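L544 (Acanthamoeba polyphaga mimivirus, PDB 4AMQ) probably transfers nucleotides, using two manganese ions bound in its nucleotidyltransferase domain, and may act in transcription-coupled DNA repair. Local coordinates at residues Y28-Y33 / V203-Y208; K54-R59 / I64-I69. All coordinates share one frame; numbering follows the deposited sequence.

Contact 1 of 2, residues Y28-Y33 / V203-Y208; sequences YKLERY and VKIEYY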
loop_
_atom_site.group_PDB
_atom_site.type_symbol
_atom_site.label_atom_id
_atom_site.label_comp_id
_atom_site.label_asym_id
_atom_site.label_seq_id
_atom_site.Cartn_x
_atom_site.Cartn_y
_atom_site.Cartn_z
ATOM N N TYR A 28 -13.379 16.365 10.239
ATOM C CA TYR A 28 -12.999 17.528 9.447
ATOM C C TYR A 28 -11.852 18.292 10.097
ATOM O O TYR A 28 -11.093 18.986 9.418
ATOM C CB TYR A 28 -14.204 18.430 9.179
ATOM C CG TYR A 28 -15.150 17.837 8.167
ATOM C CD1 TYR A 28 -14.868 17.904 6.815
ATOM C CD2 TYR A 28 -16.312 17.196 8.562
ATOM C CE1 TYR A 28 -15.714 17.358 5.883
ATOM C CE2 TYR A 28 -17.169 16.647 7.634
ATOM C CZ TYR A 28 -16.864 16.731 6.293
ATOM O OH TYR A 28 -17.710 16.186 5.351
ATOM N N LYS A 29 -11.722 18.152 11.412
ATOM C CA LYS A 29 -10.574 18.700 12.124
ATOM C C LYS A 29 -9.303 18.019 11.624
ATOM O O LYS A 29 -8.278 18.665 11.407
ATOM C CB LYS A 29 -10.730 18.490 13.632
ATOM C CG LYS A 29 -9.534 18.937 14.452
ATOM C CD LYS A 29 -9.736 18.659 15.933
ATOM C CE LYS A 29 -8.523 19.084 16.741
ATOM N NZ LYS A 29 -8.276 20.550 16.646
ATOM N N LEU A 30 -9.386 16.708 11.432
ATOM C CA LEU A 30 -8.259 15.932 10.930
ATOM C C LEU A 30 -7.951 16.263 9.469
ATOM O O LEU A 30 -6.792 16.469 9.110
ATOM C CB LEU A 30 -8.527 14.435 11.094
ATOM C CG LEU A 30 -7.370 13.506 10.726
ATOM C CD1 LEU A 30 -6.117 13.888 11.495
ATOM C CD2 LEU A 30 -7.747 12.061 10.995
ATOM N N GLU A 31 -8.986 16.318 8.632
ATOM C CA GLU A 31 -8.812 16.667 7.223
ATOM C C GLU A 31 -8.137 18.027 7.072
ATOM O O GLU A 31 -7.210 18.189 6.276
ATOM C CB GLU A 31 -10.157 16.669 6.485
ATOM C CG GLU A 31 -10.031 16.914 4.979
ATOM C CD GLU A 31 -11.372 17.034 4.269
ATOM O OE1 GLU A 31 -12.354 16.405 4.716
ATOM O OE2 GLU A 31 -11.446 17.766 3.260
ATOM N N ARG A 32 -8.604 19.002 7.844
ATOM C CA ARG A 32 -8.038 20.345 7.801
ATOM C C ARG A 32 -6.575 20.318 8.238
ATOM O O ARG A 32 -5.725 20.971 7.633
ATOM C CB ARG A 32 -8.844 21.301 8.687
ATOM C CG ARG A 32 -8.671 22.778 8.347
ATOM C CD ARG A 32 -9.710 23.252 7.334
ATOM N NE ARG A 32 -9.437 22.790 5.974
ATOM C CZ ARG A 32 -8.817 23.518 5.049
ATOM N NH1 ARG A 32 -8.403 24.746 5.336
ATOM N NH2 ARG A 32 -8.611 23.019 3.837
ATOM N N TYR A 33 -6.285 19.558 9.291
ATOM C CA TYR A 33 -4.910 19.403 9.752
ATOM C C TYR A 33 -4.036 18.822 8.646
ATOM O O TYR A 33 -2.924 19.292 8.413
ATOM C CB TYR A 33 -4.846 18.512 10.993
ATOM C CG TYR A 33 -3.434 18.200 11.439
ATOM C CD1 TYR A 33 -2.693 19.126 12.161
ATOM C CD2 TYR A 33 -2.844 16.977 11.140
ATOM C CE1 TYR A 33 -1.401 18.845 12.573
ATOM C CE2 TYR A 33 -1.555 16.688 11.545
ATOM C CZ TYR A 33 -0.837 17.624 12.261
ATOM O OH TYR A 33 0.449 17.338 12.667
ATOM N N VAL A 203 3.729 9.168 7.313
ATOM C CA VAL A 203 3.591 10.360 8.128
ATOM C C VAL A 203 2.947 10.016 9.459
ATOM O O VAL A 203 1.881 9.411 9.510
ATOM C CB VAL A 203 2.742 11.436 7.408
ATOM C CG1 VAL A 203 2.538 12.660 8.300
ATOM C CG2 VAL A 203 3.394 11.832 6.091
ATOM N N LYS A 204 3.604 10.398 10.542
ATOM C CA LYS A 204 3.018 10.205 11.852
ATOM C C LYS A 204 1.987 11.297 12.086
ATOM O O LYS A 204 2.331 12.429 12.418
ATOM C CB LYS A 204 4.086 10.240 12.939
ATOM C CG LYS A 204 3.571 9.771 14.280
ATOM C CD LYS A 204 4.540 10.086 15.399
ATOM C CE LYS A 204 3.963 9.659 16.739
ATOM N NZ LYS A 204 4.834 10.067 17.874
ATOM N N ILE A 205 0.718 10.959 11.895
ATOM C CA ILE A 205 -0.349 11.934 12.082
ATOM C C ILE A 205 -0.648 12.101 13.567
ATOM O O ILE A 205 -0.594 13.214 14.096
ATOM C CB ILE A 205 -1.625 11.538 11.322
ATOM C CG1 ILE A 205 -1.358 11.530 9.817
ATOM C CG2 ILE A 205 -2.755 12.495 11.653
ATOM C CD1 ILE A 205 -2.562 11.136 8.989
ATOM N N GLU A 206 -0.957 10.993 14.236
ATOM C CA GLU A 206 -1.145 11.009 15.684
ATOM C C GLU A 206 -0.274 9.965 16.384
ATOM O O GLU A 206 0.886 10.229 16.686
ATOM C CB GLU A 206 -2.619 10.819 16.049
ATOM C CG GLU A 206 -3.487 12.027 15.735
ATOM C CD GLU A 206 -4.952 11.788 16.040
ATOM O OE1 GLU A 206 -5.278 10.713 16.589
ATOM O OE2 GLU A 206 -5.777 12.672 15.727
ATOM N N TYR A 207 -0.833 8.781 16.626
ATOM C CA TYR A 207 -0.141 7.737 17.382
ATOM C C TYR A 207 0.767 6.832 16.542
ATOM O O TYR A 207 1.616 6.130 17.092
ATOM C CB TYR A 207 -1.151 6.871 18.139
ATOM C CG TYR A 207 -1.921 7.604 19.214
ATOM C CD1 TYR A 207 -3.082 8.300 18.910
ATOM C CD2 TYR A 207 -1.492 7.590 20.537
ATOM C CE1 TYR A 207 -3.793 8.969 19.889
ATOM C CE2 TYR A 207 -2.197 8.254 21.524
ATOM C CZ TYR A 207 -3.346 8.942 21.193
ATOM O OH TYR A 207 -4.055 9.607 22.167
ATOM N N TYR A 208 0.585 6.835 15.224
ATOM C CA TYR A 208 1.364 5.956 14.351
ATOM C C TYR A 208 1.389 6.455 12.896
ATOM O O TYR A 208 0.594 7.315 12.521
ATOM C CB TYR A 208 0.830 4.518 14.438
ATOM C CG TYR A 208 -0.618 4.373 14.014
ATOM C CD1 TYR A 208 -0.964 4.325 12.666
ATOM C CD2 TYR A 208 -1.637 4.276 14.958
ATOM C CE1 TYR A 208 -2.282 4.189 12.269
ATOM C CE2 TYR A 208 -2.963 4.139 14.569
ATOM C CZ TYR A 208 -3.276 4.099 13.219
ATOM O OH TYR A 208 -4.586 3.965 12.812
#
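Leu30 and Ile205 meet where the start of helix 28-42 lies against the end of a β-hairpin in the mixed sheet of the nucleotidyltransferase domain. Strand 196-204 ends at Lys204, and residues 205-208 make the turn into its antiparallel partner, strand 209-217. The approach is shallow: the nearest CA atoms, those of Leu30 and Ile205, are 8.9 Å apart, and the two segments bury only 143 Å² between them.

What holds them together is apolar. Leu30 CD1 packs on Ile205 CG2 at 3.6 Å, methyl against methyl, with the two side chains crossing at about a right angle. In Ile205 the CG2 methyl stands anti to the backbone N and presents itself to the helix, while the CG1 branch sits beside that N (chi1 -64°). The same CG2 methyl has a second helix neighbour in the Tyr33 ring, which it approaches obliquely, 4.4 Å from CE2. One methyl of the turn is thus shared between two side chains spaced three residues apart on the helix. On the sheet side Ile205 also touches Ile210 and Phe212 of strand 209-217.

No hydrogen bond joins the two segments directly. A polar link between them runs through Gln98, whose NE2 bonds both Tyr33 OH and the carbonyl oxygen of Lys204, so the tyrosine hydroxyl is tied to the end of the strand through a third residue.

The helix itself is regular here, with Arg32 N bonded to Tyr28 O at 2.9 Å and Tyr33 N to Lys29 O at 3.0 Å. At the exposed margin Glu206 lets its carboxylate reach toward the helix, and OE2 of Glu206 comes to 4.4 Å from Leu30 CD1.

Contact 2 of 2, residues K54-R59 / I64-I69; sequences KGSFRR and ITDIDI. With MN (manganese (II) ion), chain B; MN (manganese (II) ion), chain C.
Phe57 lays one ring face over Ile67. The CG1 atom of Ile67 makes a CH-pi contact 3.9 Å from the ring centroid, only 18° off the normal, and is displaced toward the CG side of the ring. Phe57 CG is turned anti to the backbone N (chi1 -171°), which carries the ring off the short, weakly bonded helix 55-58 toward strand 66-72. Ile64 comes in from another direction: its CD1 lies at the ring edge, near the ring plane, 4.3 Å from Phe57 CE1.

Ser56, one residue earlier, points its hydroxyl toward Thr65 and Asp66. A water ties this corner together: it lies 2.8 Å from Ser56 OG, accepts from Thr65 N and donates to Asp66 O. Thr65 OG1 in turn donates to Asp66 OD1 at 3.0 Å, on the lone pair facing away from the other oxygen. That bond helps fix the rotation of the carboxylate. OD1 of Asp66 binds the first manganese at 2.4 Å; OD2 binds the second at 2.2 Å and also makes a longer bond to the first, so it bridges the pair.

Asp68 also reaches both ions, with OD1 on the second manganese at 2.3 Å and OD2 bound, at longer range, to the first. Asp66 OD2 and Asp68 OD1, close but not hydrogen-bonded, would probably repel but for the second manganese that both bind. Behind Asp68, Lys54 N donates almost straight (174°) to Asp68 O.

Asp213 of strand 209-217 completes the second metal site. A Gly-Ser pair at the short helix, followed after nine residues by a DxD on the next strand, is consistent with the signature of the DNA polymerase β-like nucleotidyltransferases, in which such aspartates carry the two catalytic metals.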
loop_
_atom_site.group_PDB
_atom_site.type_symbol
_atom_site.label_atom_id
_atom_site.label_comp_id
_atom_site.label_asym_id
_atom_site.label_seq_id
_atom_site.Cartn_x
_atom_site.Cartn_y
_atom_site.Cartn_z
ATOM N N LYS A 54 -7.551 11.411 -4.103
ATOM C CA LYS A 54 -8.191 10.252 -4.710
ATOM C C LYS A 54 -8.481 9.175 -3.673
ATOM O O LYS A 54 -8.141 9.321 -2.498
ATOM C CB LYS A 54 -7.302 9.672 -5.813
ATOM C CG LYS A 54 -6.920 10.664 -6.902
ATOM C CD LYS A 54 -8.133 11.124 -7.699
ATOM C CE LYS A 54 -7.731 12.104 -8.795
ATOM N NZ LYS A 54 -8.910 12.696 -9.490
ATOM N N GLY A 55 -9.126 8.099 -4.117
ATOM C CA GLY A 55 -9.281 6.903 -3.310
ATOM C C GLY A 55 -10.137 7.042 -2.069
ATOM O O GLY A 55 -11.095 7.811 -2.039
ATOM N N SER A 56 -9.772 6.290 -1.036
ATOM C CA SER A 56 -10.582 6.175 0.170
ATOM C C SER A 56 -10.681 7.467 0.975
ATOM O O SER A 56 -11.698 7.723 1.614
ATOM C CB SER A 56 -10.060 5.039 1.060
ATOM O OG SER A 56 -8.768 5.329 1.560
ATOM N N PHE A 57 -9.626 8.276 0.953
ATOM C CA PHE A 57 -9.642 9.536 1.688
ATOM C C PHE A 57 -10.599 10.546 1.049
ATOM O O PHE A 57 -11.261 11.314 1.747
ATOM C CB PHE A 57 -8.237 10.125 1.800
ATOM C CG PHE A 57 -8.150 11.308 2.722
ATOM C CD1 PHE A 57 -8.439 11.172 4.070
ATOM C CD2 PHE A 57 -7.769 12.552 2.246
ATOM C CE1 PHE A 57 -8.359 12.256 4.925
ATOM C CE2 PHE A 57 -7.686 13.640 3.098
ATOM C CZ PHE A 57 -7.980 13.491 4.438
ATOM N N ARG A 58 -10.667 10.544 -0.279
ATOM C CA ARG A 58 -11.628 11.385 -0.988
ATOM C C ARG A 58 -13.054 11.019 -0.579
ATOM O O ARG A 58 -13.925 11.883 -0.493
ATOM C CB ARG A 58 -11.453 11.255 -2.505
ATOM C CG ARG A 58 -12.581 11.881 -3.326
ATOM C CD ARG A 58 -12.350 11.700 -4.820
ATOM N NE ARG A 58 -11.951 10.331 -5.147
ATOM C CZ ARG A 58 -11.651 9.909 -6.373
ATOM N NH1 ARG A 58 -11.710 10.748 -7.399
ATOM N NH2 ARG A 58 -11.296 8.645 -6.575
ATOM N N ARG A 59 -13.280 9.734 -0.319
ATOM C CA ARG A 59 -14.580 9.252 0.137
ATOM C C ARG A 59 -14.750 9.441 1.640
ATOM O O ARG A 59 -15.817 9.168 2.193
ATOM C CB ARG A 59 -14.772 7.777 -0.223
ATOM C CG ARG A 59 -14.965 7.516 -1.709
ATOM C CD ARG A 59 -15.201 6.036 -1.982
ATOM N NE ARG A 59 -13.982 5.243 -1.837
ATOM C CZ ARG A 59 -13.836 4.228 -0.990
ATOM N NH1 ARG A 59 -14.835 3.866 -0.197
ATOM N NH2 ARG A 59 -12.687 3.570 -0.941
ATOM N N ILE A 64 -9.688 5.646 8.507
ATOM C CA ILE A 64 -8.640 6.078 7.587
ATOM C C ILE A 64 -7.538 5.030 7.422
ATOM O O ILE A 64 -7.027 4.492 8.404
ATOM C CB ILE A 64 -8.016 7.413 8.035
ATOM C CG1 ILE A 64 -9.092 8.499 8.107
ATOM C CG2 ILE A 64 -6.900 7.829 7.086
ATOM C CD1 ILE A 64 -8.567 9.846 8.538
ATOM N N THR A 65 -7.187 4.746 6.171
ATOM C CA THR A 65 -6.137 3.784 5.860
ATOM C C THR A 65 -4.895 4.493 5.337
ATOM O O THR A 65 -3.813 4.378 5.913
ATOM C CB THR A 65 -6.607 2.754 4.824
ATOM O OG1 THR A 65 -7.097 3.431 3.659
ATOM C CG2 THR A 65 -7.715 1.893 5.405
ATOM N N ASP A 66 -5.060 5.232 4.246
ATOM C CA ASP A 66 -3.965 5.996 3.674
ATOM C C ASP A 66 -4.499 7.171 2.864
ATOM O O ASP A 66 -5.710 7.325 2.701
ATOM C CB ASP A 66 -3.098 5.102 2.789
ATOM C CG ASP A 66 -3.841 4.603 1.566
ATOM O OD1 ASP A 66 -4.961 4.075 1.718
ATOM O OD2 ASP A 66 -3.312 4.753 0.449
ATOM N N ILE A 67 -3.593 8.000 2.361
ATOM C CA ILE A 67 -3.976 9.123 1.514
ATOM C C ILE A 67 -3.313 9.016 0.143
ATOM O O ILE A 67 -2.094 8.878 0.044
ATOM C CB ILE A 67 -3.632 10.487 2.163
ATOM C CG1 ILE A 67 -4.545 10.773 3.360
ATOM C CG2 ILE A 67 -3.757 11.612 1.144
ATOM C CD1 ILE A 67 -4.236 9.953 4.598
ATOM N N ASP A 68 -4.134 9.056 -0.904
ATOM C CA ASP A 68 -3.659 9.027 -2.283
ATOM C C ASP A 68 -3.906 10.382 -2.929
ATOM O O ASP A 68 -5.023 10.907 -2.882
ATOM C CB ASP A 68 -4.392 7.946 -3.088
ATOM C CG ASP A 68 -4.145 6.549 -2.552
ATOM O OD1 ASP A 68 -3.068 6.320 -1.962
ATOM O OD2 ASP A 68 -5.031 5.683 -2.718
ATOM N N ILE A 69 -2.870 10.949 -3.534
ATOM C CA ILE A 69 -3.004 12.256 -4.167
ATOM C C ILE A 69 -2.301 12.339 -5.515
ATOM O O ILE A 69 -1.200 11.803 -5.686
ATOM C CB ILE A 69 -2.484 13.378 -3.242
ATOM C CG1 ILE A 69 -3.399 13.510 -2.028
ATOM C CG2 ILE A 69 -2.403 14.703 -3.976
ATOM C CD1 ILE A 69 -3.092 14.696 -1.161
HETATM MN MN MN B . -5.734 4.526 -0.488
HETATM MN MN MN C . -2.163 4.287 -1.366
HETATM O O HOH W 1 -8.110 6.716 3.873
HETATM O O HOH W 2 -6.804 2.612 0.044
HETATM O O HOH W 3 -1.335 1.948 -0.728
#

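Both contacts belong to the nucleotidyltransferase domain, with centres 13 Å apart, and they meet through helix 28-42. Leu30 of contact 1 turns its other methyl to contact 2, its CD2 lying 3.4 Å from Ile64 CD1, and one residue on, Glu31 CG packs 4.0 Å from Phe57 CZ. The helix therefore bridges the hairpin turn and the metal-bearing corner. Only contact 2 binds the manganese ions directly; the Ile205 side chain in contact 1 is about 12 Å from a manganese. The sheet joins them as well, since strand 209-217, which leaves the turn of contact 1, pairs with strand 66-72 and brings Asp213 to the metals.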